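Local structure of glycosyl hydrolase family 26 (4ZXO) at residues A[280-285]-A[325-330]; A[309-312]-A[317-320]; A[51-56]-A[319-324]. The protein hydrolyses beta-mannan chains as a family 26 endo-acting glycoside hydrolase, probably cutting galactomannan for the gut bacterium Bacteroides ovatus. One frame throughout, in Å; residues are numbered along the deposited sequence.

Contact 1: residues A[280-285]-A[325-330]. With K (potassium ion), chain B.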
ATOM      1  N   LEU A 280     -23.583  -7.837   2.538  1.00 16.46           N
ATOM      2  CA  LEU A 280     -22.861  -8.850   3.330  1.00 17.61           C
ATOM      3  C   LEU A 280     -21.473  -9.089   2.779  1.00 16.00           C
ATOM      4  O   LEU A 280     -20.919 -10.167   2.961  1.00 16.96           O
ATOM      5  CB  LEU A 280     -23.617 -10.178   3.346  1.00 20.16           C
ATOM      6  CG  LEU A 280     -25.008 -10.139   3.989  1.00 21.87           C
ATOM      7  CD1 LEU A 280     -25.673 -11.482   3.888  1.00 23.09           C
ATOM      8  CD2 LEU A 280     -24.875  -9.742   5.445  1.00 22.35           C
ATOM      9  N   TRP A 281     -20.902  -8.086   2.116  1.00 14.02           N
ATOM     10  CA  TRP A 281     -19.613  -8.332   1.430  1.00 13.37           C
ATOM     11  C   TRP A 281     -18.500  -8.706   2.380  1.00 12.46           C
ATOM     12  O   TRP A 281     -17.700  -9.600   2.088  1.00 12.62           O
ATOM     13  CB  TRP A 281     -19.150  -7.120   0.617  1.00 13.07           C
ATOM     14  CG  TRP A 281     -17.990  -7.444  -0.283  1.00 12.60           C
ATOM     15  CD1 TRP A 281     -18.034  -8.207  -1.412  1.00 13.12           C
ATOM     16  CD2 TRP A 281     -16.645  -7.020  -0.134  1.00 12.14           C
ATOM     17  NE1 TRP A 281     -16.799  -8.302  -1.968  1.00 13.69           N
ATOM     18  CE2 TRP A 281     -15.914  -7.579  -1.206  1.00 12.27           C
ATOM     19  CE3 TRP A 281     -15.967  -6.244   0.821  1.00 12.15           C
ATOM     20  CZ2 TRP A 281     -14.537  -7.382  -1.369  1.00 12.88           C
ATOM     21  CZ3 TRP A 281     -14.558  -6.022   0.645  1.00 12.03           C
ATOM     22  CH2 TRP A 281     -13.881  -6.591  -0.464  1.00 13.25           C
ATOM     23  N   TRP A 282     -18.451  -8.028   3.522  1.00 12.17           N
ATOM     24  CA  TRP A 282     -17.307  -8.161   4.444  1.00 10.98           C
ATOM     25  C   TRP A 282     -17.222  -9.553   5.072  1.00 12.68           C
ATOM     26  O   TRP A 282     -16.155 -10.185   5.036  1.00 12.39           O
ATOM     27  CB  TRP A 282     -17.405  -7.088   5.546  1.00 10.84           C
ATOM     28  CG  TRP A 282     -17.455  -5.727   4.954  1.00 10.99           C
ATOM     29  CD1 TRP A 282     -18.570  -4.969   4.710  1.00 11.96           C
ATOM     30  CD2 TRP A 282     -16.354  -5.006   4.404  1.00 10.51           C
ATOM     31  NE1 TRP A 282     -18.221  -3.801   4.048  1.00 12.02           N
ATOM     32  CE2 TRP A 282     -16.857  -3.779   3.890  1.00 11.16           C
ATOM     33  CE3 TRP A 282     -14.985  -5.247   4.355  1.00 10.06           C
ATOM     34  CZ2 TRP A 282     -16.049  -2.838   3.261  1.00 11.15           C
ATOM     35  CZ3 TRP A 282     -14.167  -4.295   3.758  1.00 10.38           C
ATOM     36  CH2 TRP A 282     -14.715  -3.101   3.211  1.00 10.90           C
ATOM     37  N   THR A 283     -18.333 -10.036   5.654  1.00 13.56           N
ATOM     38  CA  THR A 283     -18.305 -11.373   6.251  1.00 14.31           C
ATOM     39  C   THR A 283     -18.657 -12.457   5.291  1.00 14.57           C
ATOM     40  O   THR A 283     -18.322 -13.623   5.510  1.00 15.22           O
ATOM     41  CB  THR A 283     -19.272 -11.527   7.461  1.00 15.28           C
ATOM     42  OG1 THR A 283     -20.644 -11.339   7.040  1.00 17.93           O
ATOM     43  CG2 THR A 283     -18.903 -10.497   8.528  1.00 15.69           C
ATOM     44  N   GLY A 284     -19.334 -12.098   4.217  1.00 14.71           N
ATOM     45  CA  GLY A 284     -19.802 -13.131   3.320  1.00 15.18           C
ATOM     46  C   GLY A 284     -18.905 -13.418   2.143  1.00 15.93           C
ATOM     47  O   GLY A 284     -19.000 -14.471   1.545  1.00 17.16           O
ATOM     48  N   THR A 285     -18.060 -12.466   1.790  1.00 13.95           N
ATOM     49  CA  THR A 285     -17.116 -12.657   0.668  1.00 12.45           C
ATOM     50  C   THR A 285     -15.663 -12.460   1.104  1.00 11.38           C
ATOM     51  O   THR A 285     -14.853 -13.356   0.951  1.00 13.78           O
ATOM     52  CB  THR A 285     -17.453 -11.702  -0.477  1.00 13.48           C
ATOM     53  OG1 THR A 285     -18.773 -12.005  -0.930  1.00 14.35           O
ATOM     54  CG2 THR A 285     -16.534 -11.895  -1.660  1.00 13.31           C
ATOM     55  N   VAL A 325     -19.298  -3.785  10.605  1.00 12.85           N
ATOM     56  CA  VAL A 325     -19.133  -3.823  12.067  1.00 14.02           C
ATOM     57  C   VAL A 325     -18.897  -5.276  12.522  1.00 15.11           C
ATOM     58  O   VAL A 325     -17.989  -5.530  13.294  1.00 14.82           O
ATOM     59  CB  VAL A 325     -20.330  -3.229  12.810  1.00 13.56           C
ATOM     60  CG1 VAL A 325     -20.178  -3.491  14.347  1.00 14.37           C
ATOM     61  CG2 VAL A 325     -20.394  -1.695  12.558  1.00 13.49           C
ATOM     62  N   LYS A 326     -19.696  -6.217  12.009  1.00 15.49           N
ATOM     63  CA  LYS A 326     -19.535  -7.616  12.363  1.00 16.33           C
ATOM     64  C   LYS A 326     -18.137  -8.148  11.952  1.00 14.83           C
ATOM     65  O   LYS A 326     -17.471  -8.873  12.695  1.00 15.27           O
ATOM     66  CB  LYS A 326     -20.649  -8.436  11.711  1.00 20.38           C
ATOM     67  CG  LYS A 326     -20.597  -9.936  11.947  1.00 25.17           C
ATOM     68  CD  LYS A 326     -21.898 -10.606  11.427  1.00 29.59           C
ATOM     69  CE  LYS A 326     -21.728 -12.045  10.924  1.00 33.23           C
ATOM     70  NZ  LYS A 326     -21.024 -12.886  11.927  1.00 35.66           N
ATOM     71  N   PHE A 327     -17.731  -7.801  10.738  1.00 13.95           N
ATOM     72  CA  PHE A 327     -16.385  -8.127  10.247  1.00 12.88           C
ATOM     73  C   PHE A 327     -15.303  -7.598  11.168  1.00 13.22           C
ATOM     74  O   PHE A 327     -14.330  -8.291  11.480  1.00 13.32           O
ATOM     75  CB  PHE A 327     -16.269  -7.527   8.849  1.00 12.91           C
ATOM     76  CG  PHE A 327     -14.880  -7.453   8.259  1.00 13.15           C
ATOM     77  CD1 PHE A 327     -14.327  -8.538   7.564  1.00 13.01           C
ATOM     78  CD2 PHE A 327     -14.136  -6.280   8.382  1.00 12.70           C
ATOM     79  CE1 PHE A 327     -13.062  -8.429   6.948  1.00 12.43           C
ATOM     80  CE2 PHE A 327     -12.851  -6.179   7.805  1.00 12.85           C
ATOM     81  CZ  PHE A 327     -12.317  -7.262   7.083  1.00 13.01           C
ATOM     82  N   SER A 328     -15.491  -6.364  11.626  1.00 14.28           N
ATOM     83  CA  SER A 328     -14.480  -5.716  12.455  1.00 14.97           C
ATOM     84  C   SER A 328     -14.342  -6.423  13.783  1.00 15.98           C
ATOM     85  O   SER A 328     -13.286  -6.373  14.357  1.00 16.34           O
ATOM     86  CB  SER A 328     -14.788  -4.233  12.689  1.00 14.94           C
ATOM     87  OG  SER A 328     -15.833  -4.035  13.636  1.00 14.89           O
ATOM     88  N   ARG A 329     -15.382  -7.115  14.204  1.00 16.10           N
ATOM     89  CA  ARG A 329     -15.346  -7.815  15.460  1.00 16.25           C
ATOM     90  C   ARG A 329     -14.683  -9.193  15.366  1.00 15.90           C
ATOM     91  O   ARG A 329     -14.515  -9.861  16.393  1.00 17.40           O
ATOM     92  CB  ARG A 329     -16.786  -7.907  15.972  1.00 16.34           C
ATOM     93  CG  ARG A 329     -17.291  -6.558  16.412  1.00 17.56           C
ATOM     94  CD  ARG A 329     -18.717  -6.535  16.826  1.00 18.89           C
ATOM     95  NE  ARG A 329     -19.046  -5.191  17.288  1.00 20.44           N
ATOM     96  CZ  ARG A 329     -20.284  -4.730  17.402  1.00 23.04           C
ATOM     97  NH1 ARG A 329     -21.295  -5.527  17.128  1.00 23.24           N
ATOM     98  NH2 ARG A 329     -20.500  -3.483  17.813  1.00 24.39           N
ATOM     99  N   SER A 330     -14.328  -9.640  14.165  1.00 15.37           N
ATOM    100  CA  SER A 330     -13.607 -10.896  14.015  1.00 15.31           C
ATOM    101  C   SER A 330     -12.287 -10.798  14.749  1.00 16.50           C
ATOM    102  O   SER A 330     -11.599  -9.766  14.647  1.00 15.55           O
ATOM    103  CB  SER A 330     -13.327 -11.190  12.536  1.00 17.44           C
ATOM    104  OG  SER A 330     -12.404 -12.279  12.470  1.00 19.02           O
TER
HETATM  105  K     K B 401     -11.195  -7.268  15.540  1.00 31.56           K
HETATM  106  O   HOH W   1     -12.261  -8.407  17.647  1.00 46.14           O
HETATM  107  O   HOH W   2     -10.885  -6.458  18.541  1.00 22.91           O
HETATM  108  O   HOH W   3     -10.939  -4.963  16.347  1.00 37.73           O
HETATM  109  O   HOH W   4      -9.390  -7.920  17.493  1.00 47.88           O
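Trp282 and Phe327 meet where two outer helices of the TIM barrel, 281-290 and 321-328, lie against each other. The closest approach is between their first side-chain carbons, Trp282 CB to Phe327 CB at 3.5 Å, and from there the side chains cross obliquely. Phe327 CG is anti to its backbone N (chi1 166°), whereas Trp282 CG is anti to its own carbonyl carbon (chi1 -57°). The result is an edge-to-face pair: the six-membered ring of Trp282 turns its edge to the face of Phe327, with CE3 over the ring centre. The centroids are 5.4 Å apart and the planes inclined at 50°, well short of a perpendicular T. The backbone carbonyl of Trp282 also touches this ring, with Trp282 O 3.5 Å from Phe327 CD1.

Thr283 fills the next position. Its methyl CG2 rests against the backbone of the other helix, 3.7 Å from Phe327 N, and the aliphatic chain of Lys326 passes across it at about a right angle, CG to CG2 at 3.9 Å. The lysine bends only at its end, so that CG, CD and CE all stay near this methyl. The polar side-chain atoms of the two touching residues find partners elsewhere: Thr283 OG1 is hydrogen-bonded to Asp323, and Trp282 NE1 to Ser320, both at the start of the same facing helix. The contact itself is apolar, with those polar atoms bonded one or two turns away.

Just past Phe327 the chain supplies a potassium site. The carbonyl oxygens of Ser328, Ser330 and Ile333 bind the ion together with four waters, and Ser328 OG turns back to hydrogen-bond Val325 O at 2.6 Å.

Contact 2: residues A[309-312]-A[317-320]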
ATOM      1  N   THR A 309     -19.801   7.836  -5.643  1.00 21.15           N
ATOM      2  CA  THR A 309     -20.022   6.425  -5.987  1.00 21.45           C
ATOM      3  C   THR A 309     -18.733   5.589  -5.851  1.00 20.09           C
ATOM      4  O   THR A 309     -18.741   4.341  -5.858  1.00 20.31           O
ATOM      5  CB  THR A 309     -20.522   6.296  -7.448  1.00 22.50           C
ATOM      6  OG1 THR A 309     -19.558   6.920  -8.312  1.00 23.28           O
ATOM      7  CG2 THR A 309     -21.841   7.010  -7.620  1.00 23.58           C
ATOM      8  N   HIS A 310     -17.606   6.275  -5.732  1.00 17.92           N
ATOM      9  CA  HIS A 310     -16.315   5.609  -5.782  1.00 16.65           C
ATOM     10  C   HIS A 310     -15.806   5.449  -4.365  1.00 16.09           C
ATOM     11  O   HIS A 310     -15.064   6.333  -3.867  1.00 17.31           O
ATOM     12  CB  HIS A 310     -15.327   6.442  -6.643  1.00 17.17           C
ATOM     13  CG  HIS A 310     -14.016   5.767  -6.918  1.00 18.64           C
ATOM     14  ND1 HIS A 310     -13.921   4.535  -7.525  1.00 19.26           N
ATOM     15  CD2 HIS A 310     -12.737   6.167  -6.683  1.00 19.69           C
ATOM     16  CE1 HIS A 310     -12.649   4.211  -7.691  1.00 19.20           C
ATOM     17  NE2 HIS A 310     -11.905   5.184  -7.186  1.00 20.46           N
ATOM     18  N   TYR A 311     -16.185   4.346  -3.690  1.00 13.64           N
ATOM     19  CA  TYR A 311     -15.718   4.159  -2.305  1.00 12.16           C
ATOM     20  C   TYR A 311     -15.613   2.685  -2.021  1.00 12.00           C
ATOM     21  O   TYR A 311     -16.330   1.862  -2.642  1.00 11.67           O
ATOM     22  CB  TYR A 311     -16.660   4.846  -1.305  1.00 13.10           C
ATOM     23  CG  TYR A 311     -18.083   4.351  -1.337  1.00 12.86           C
ATOM     24  CD1 TYR A 311     -18.460   3.226  -0.615  1.00 13.20           C
ATOM     25  CD2 TYR A 311     -19.051   5.022  -2.082  1.00 13.52           C
ATOM     26  CE1 TYR A 311     -19.747   2.756  -0.631  1.00 13.67           C
ATOM     27  CE2 TYR A 311     -20.376   4.579  -2.123  1.00 14.41           C
ATOM     28  CZ  TYR A 311     -20.732   3.451  -1.382  1.00 14.54           C
ATOM     29  OH  TYR A 311     -22.064   3.018  -1.400  1.00 15.85           O
ATOM     30  N   TYR A 312     -14.724   2.334  -1.111  1.00 12.00           N
ATOM     31  CA  TYR A 312     -14.440   0.930  -0.857  1.00 11.75           C
ATOM     32  C   TYR A 312     -14.536   0.567   0.619  1.00 11.67           C
ATOM     33  O   TYR A 312     -14.487  -0.596   0.944  1.00 11.93           O
ATOM     34  CB  TYR A 312     -13.043   0.553  -1.418  1.00 11.05           C
ATOM     35  CG  TYR A 312     -12.987   0.705  -2.937  1.00 11.06           C
ATOM     36  CD1 TYR A 312     -13.235  -0.377  -3.787  1.00 10.83           C
ATOM     37  CD2 TYR A 312     -12.740   1.949  -3.509  1.00 11.58           C
ATOM     38  CE1 TYR A 312     -13.226  -0.231  -5.166  1.00 11.77           C
ATOM     39  CE2 TYR A 312     -12.734   2.117  -4.876  1.00 10.88           C
ATOM     40  CZ  TYR A 312     -12.936   1.016  -5.713  1.00 10.97           C
ATOM     41  OH  TYR A 312     -12.914   1.220  -7.077  1.00 12.76           O
ATOM     42  N   GLY A 317     -24.710   4.504   7.378  1.00 20.99           N
ATOM     43  CA  GLY A 317     -25.900   4.393   6.552  1.00 21.03           C
ATOM     44  C   GLY A 317     -25.664   3.598   5.271  1.00 21.40           C
ATOM     45  O   GLY A 317     -26.602   3.193   4.596  1.00 22.29           O
ATOM     46  N   GLN A 318     -24.405   3.344   4.936  1.00 20.10           N
ATOM     47  CA  GLN A 318     -24.105   2.606   3.710  1.00 18.85           C
ATOM     48  C   GLN A 318     -24.593   1.178   3.886  1.00 17.74           C
ATOM     49  O   GLN A 318     -24.560   0.658   5.016  1.00 17.62           O
ATOM     50  CB  GLN A 318     -22.599   2.669   3.406  1.00 16.80           C
ATOM     51  CG  GLN A 318     -22.235   2.392   1.917  1.00 14.99           C
ATOM     52  CD  GLN A 318     -22.102   0.899   1.622  1.00 15.31           C
ATOM     53  OE1 GLN A 318     -21.760   0.118   2.533  1.00 16.41           O
ATOM     54  NE2 GLN A 318     -22.328   0.491   0.347  1.00 15.33           N
ATOM     55  N   VAL A 319     -25.063   0.543   2.801  1.00 17.57           N
ATOM     56  CA  VAL A 319     -25.770  -0.734   2.944  1.00 18.54           C
ATOM     57  C   VAL A 319     -24.942  -1.834   3.562  1.00 18.82           C
ATOM     58  O   VAL A 319     -25.514  -2.724   4.197  1.00 20.65           O
ATOM     59  CB  VAL A 319     -26.360  -1.249   1.595  1.00 19.69           C
ATOM     60  CG1 VAL A 319     -27.452  -0.274   1.060  1.00 21.28           C
ATOM     61  CG2 VAL A 319     -25.295  -1.543   0.555  1.00 20.01           C
ATOM     62  N   SER A 320     -23.602  -1.762   3.454  1.00 18.04           N
ATOM     63  CA  SER A 320     -22.767  -2.823   4.028  1.00 16.55           C
ATOM     64  C   SER A 320     -22.252  -2.475   5.414  1.00 16.58           C
ATOM     65  O   SER A 320     -21.493  -3.242   5.978  1.00 16.15           O
ATOM     66  CB  SER A 320     -21.558  -3.158   3.134  1.00 15.78           C
ATOM     67  OG  SER A 320     -20.508  -2.168   3.199  1.00 14.88           O
TER
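Tyr311 and Gln318 reach for each other from opposite directions across the loop that joins barrel strand 295-300 to outer helix 321-328 of the TIM barrel, their CA atoms 10.4 Å apart. The amide of Gln318 comes to the hydroxyl end of the phenol at the ring's edge, with NE2 near the ring plane, and the amide and ring planes stand 72° apart. Its NE2 donates to Tyr311 OH over 3.1 Å in a bent bond, 146° at the hydrogen, with the oxygen tilted somewhat from the amide plane. Gln318 CG also lies beside the phenol, 3.6 Å from Tyr311 CE1. A bend at chi2 (-85°) turns the amide across the line of the chain.

At the other end of the amide, which links two points of the loop, Gln318 OE1 accepts twice from Ser320: from OG at 2.7 Å, and from the backbone N, which approaches from above the carbonyl plane. A leucine in place of the glutamine would probably leave Ser320 OG and N without this acceptor and Tyr311 OH without this donor. The chemistry settles the amide's flip: Ser320 N can only donate, to OE1, and the Ile276 carbonyl, also bonded to NE2, can only accept.

Contact 3: residues A[51-56]-A[319-324]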
ATOM      1  N   LYS A  51     -13.730   4.576  11.219  1.00 13.63           N
ATOM      2  CA  LYS A  51     -14.037   4.765  12.620  1.00 13.91           C
ATOM      3  C   LYS A  51     -15.487   5.169  12.812  1.00 15.53           C
ATOM      4  O   LYS A  51     -16.141   4.716  13.750  1.00 16.66           O
ATOM      5  CB  LYS A  51     -13.080   5.821  13.224  1.00 14.93           C
ATOM      6  CG  LYS A  51     -13.240   6.025  14.747  1.00 18.12           C
ATOM      7  CD  LYS A  51     -12.170   6.956  15.255  1.00 21.85           C
ATOM      8  CE  LYS A  51     -12.348   7.319  16.731  1.00 26.41           C
ATOM      9  NZ  LYS A  51     -13.257   8.509  16.843  1.00 28.69           N
ATOM     10  N   SER A  52     -16.035   5.977  11.897  1.00 15.44           N
ATOM     11  CA  SER A  52     -17.444   6.400  12.047  1.00 16.94           C
ATOM     12  C   SER A  52     -18.367   5.210  11.994  1.00 16.29           C
ATOM     13  O   SER A  52     -19.461   5.262  12.573  1.00 17.72           O
ATOM     14  CB  SER A  52     -17.843   7.394  10.955  1.00 17.83           C
ATOM     15  OG  SER A  52     -17.205   8.619  11.163  1.00 18.51           O
ATOM     16  N   VAL A  53     -17.948   4.135  11.312  1.00 15.48           N
ATOM     17  CA  VAL A  53     -18.819   2.943  11.262  1.00 15.55           C
ATOM     18  C   VAL A  53     -18.559   1.961  12.392  1.00 16.83           C
ATOM     19  O   VAL A  53     -19.482   1.544  13.094  1.00 18.47           O
ATOM     20  CB  VAL A  53     -18.693   2.209   9.911  1.00 14.57           C
ATOM     21  CG1 VAL A  53     -19.412   0.823   9.918  1.00 14.99           C
ATOM     22  CG2 VAL A  53     -19.228   3.091   8.819  1.00 15.78           C
ATOM     23  N   CYS A  54     -17.310   1.596  12.608  1.00 17.27           N
ATOM     24  CA  CYS A  54     -17.028   0.542  13.569  1.00 17.06           C
ATOM     25  C   CYS A  54     -16.442   1.031  14.895  1.00 17.53           C
ATOM     26  O   CYS A  54     -16.349   0.215  15.806  1.00 17.98           O
ATOM     27  CB  CYS A  54     -16.069  -0.507  12.976  1.00 18.10           C
ATOM     28  SG  CYS A  54     -14.295   0.032  12.897  1.00 18.02           S
ATOM     29  N   GLY A  55     -16.062   2.307  15.007  1.00 16.60           N
ATOM     30  CA  GLY A  55     -15.619   2.852  16.271  1.00 16.01           C
ATOM     31  C   GLY A  55     -14.129   2.825  16.501  1.00 16.09           C
ATOM     32  O   GLY A  55     -13.671   3.331  17.530  1.00 17.58           O
ATOM     33  N   ALA A  56     -13.355   2.226  15.598  1.00 14.16           N
ATOM     34  CA  ALA A  56     -11.899   2.302  15.748  1.00 13.81           C
ATOM     35  C   ALA A  56     -11.249   2.708  14.445  1.00 12.70           C
ATOM     36  O   ALA A  56     -11.743   2.400  13.359  1.00 13.07           O
ATOM     37  CB  ALA A  56     -11.328   0.987  16.163  1.00 13.98           C
ATOM     38  N   VAL A 319     -25.063   0.543   2.801  1.00 17.57           N
ATOM     39  CA  VAL A 319     -25.770  -0.734   2.944  1.00 18.54           C
ATOM     40  C   VAL A 319     -24.942  -1.834   3.562  1.00 18.82           C
ATOM     41  O   VAL A 319     -25.514  -2.724   4.197  1.00 20.65           O
ATOM     42  CB  VAL A 319     -26.360  -1.249   1.595  1.00 19.69           C
ATOM     43  CG1 VAL A 319     -27.452  -0.274   1.060  1.00 21.28           C
ATOM     44  CG2 VAL A 319     -25.295  -1.543   0.555  1.00 20.01           C
ATOM     45  N   SER A 320     -23.602  -1.762   3.454  1.00 18.04           N
ATOM     46  CA  SER A 320     -22.767  -2.823   4.028  1.00 16.55           C
ATOM     47  C   SER A 320     -22.252  -2.475   5.414  1.00 16.58           C
ATOM     48  O   SER A 320     -21.493  -3.242   5.978  1.00 16.15           O
ATOM     49  CB  SER A 320     -21.558  -3.158   3.134  1.00 15.78           C
ATOM     50  OG  SER A 320     -20.508  -2.168   3.199  1.00 14.88           O
ATOM     51  N   ALA A 321     -22.694  -1.357   5.988  1.00 15.50           N
ATOM     52  CA  ALA A 321     -22.056  -0.906   7.242  1.00 16.23           C
ATOM     53  C   ALA A 321     -22.243  -1.832   8.439  1.00 16.10           C
ATOM     54  O   ALA A 321     -21.270  -2.129   9.142  1.00 15.12           O
ATOM     55  CB  ALA A 321     -22.544   0.480   7.605  1.00 15.63           C
ATOM     56  N   ASP A 322     -23.457  -2.313   8.660  1.00 17.79           N
ATOM     57  CA  ASP A 322     -23.666  -3.229   9.779  1.00 18.84           C
ATOM     58  C   ASP A 322     -22.797  -4.469   9.634  1.00 16.90           C
ATOM     59  O   ASP A 322     -22.237  -4.950  10.606  1.00 17.05           O
ATOM     60  CB  ASP A 322     -25.131  -3.641   9.873  1.00 21.31           C
ATOM     61  CG  ASP A 322     -26.012  -2.515  10.348  1.00 25.62           C
ATOM     62  OD1 ASP A 322     -25.486  -1.555  10.931  1.00 26.17           O
ATOM     63  OD2 ASP A 322     -27.246  -2.613  10.152  1.00 28.05           O
ATOM     64  N   ASP A 323     -22.654  -4.967   8.408  1.00 16.01           N
ATOM     65  CA  ASP A 323     -21.850  -6.173   8.211  1.00 14.71           C
ATOM     66  C   ASP A 323     -20.357  -5.866   8.413  1.00 14.03           C
ATOM     67  O   ASP A 323     -19.602  -6.729   8.867  1.00 15.28           O
ATOM     68  CB  ASP A 323     -22.079  -6.752   6.804  1.00 15.80           C
ATOM     69  CG  ASP A 323     -21.364  -8.065   6.607  1.00 15.73           C
ATOM     70  OD1 ASP A 323     -21.729  -9.029   7.296  1.00 15.88           O
ATOM     71  OD2 ASP A 323     -20.464  -8.135   5.733  1.00 15.81           O
ATOM     72  N   PHE A 324     -19.913  -4.662   8.029  1.00 13.19           N
ATOM     73  CA  PHE A 324     -18.553  -4.251   8.319  1.00 12.71           C
ATOM     74  C   PHE A 324     -18.309  -4.240   9.836  1.00 13.17           C
ATOM     75  O   PHE A 324     -17.222  -4.596  10.297  1.00 12.86           O
ATOM     76  CB  PHE A 324     -18.285  -2.868   7.736  1.00 12.90           C
ATOM     77  CG  PHE A 324     -16.883  -2.395   7.975  1.00 12.94           C
ATOM     78  CD1 PHE A 324     -15.824  -2.913   7.232  1.00 12.46           C
ATOM     79  CD2 PHE A 324     -16.611  -1.487   8.982  1.00 14.75           C
ATOM     80  CE1 PHE A 324     -14.524  -2.483   7.452  1.00 13.82           C
ATOM     81  CE2 PHE A 324     -15.290  -1.069   9.239  1.00 15.24           C
ATOM     82  CZ  PHE A 324     -14.247  -1.562   8.441  1.00 14.56           C
TER
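Two short helical segments come together here, the last turn of helix 49-54 and the first turn of helix 321-328, with the CA atoms of Val53 and Ala321 6.4 Å apart and those of Cys54 and Phe324 7.3 Å apart. The first helix stops at Gly55, whose positive phi turns the chain away; the second starts after Ser320.

Val53 touches both Ala321 and Phe324. Its CG1, anti to the backbone N (chi1 170°), is the branch that does so: it lies 3.6 Å from Ala321 O, close to the Ala321 methyl, and 3.7 Å from Phe324 CD2. Cys54 touches the neighbouring ring atom, with CB 3.9 Å from Phe324 CE2. Its SG is 5.2 Å from the ring centroid, 71° off the normal, a sulfur-aromatic contact that is oblique to the ring. That sulfur also accepts a long, weak bond from Ala56 N.

Phe324 is further enclosed by two edge-to-face partners, Trp282 from helix 281-290 and Phe29 from barrel strand 27-32, while Val53 and Cys54 continue along helix 321-328 to Val325 and Ser328. The ring thus ties helix 49-54 to its neighbouring helix and to the barrel wall.

Overall arrangement
Helix 321-328 and the loop leading into it unite the three contacts: contact 1 uses its C-terminal part, contact 3 its first turn, and contact 2 the loop before it, sharing Val319 and Ser320 with contact 3. The centres of contacts 1 and 3 are about 9 Å apart, those of 2 and 3 about 10 Å, those of 1 and 2 about 14 Å. Trp282 NE1 to Ser320 OG (2.9 Å) and Thr283 OG1 to Asp323 OD1 (2.6 Å) tie them, and Trp282 CH2 packs 3.4 Å from Tyr312 O of contact 2. Potassium sits at the far end of the helix, bound in contact 1, with the Cys54 side chain of contact 3 about 8 Å away.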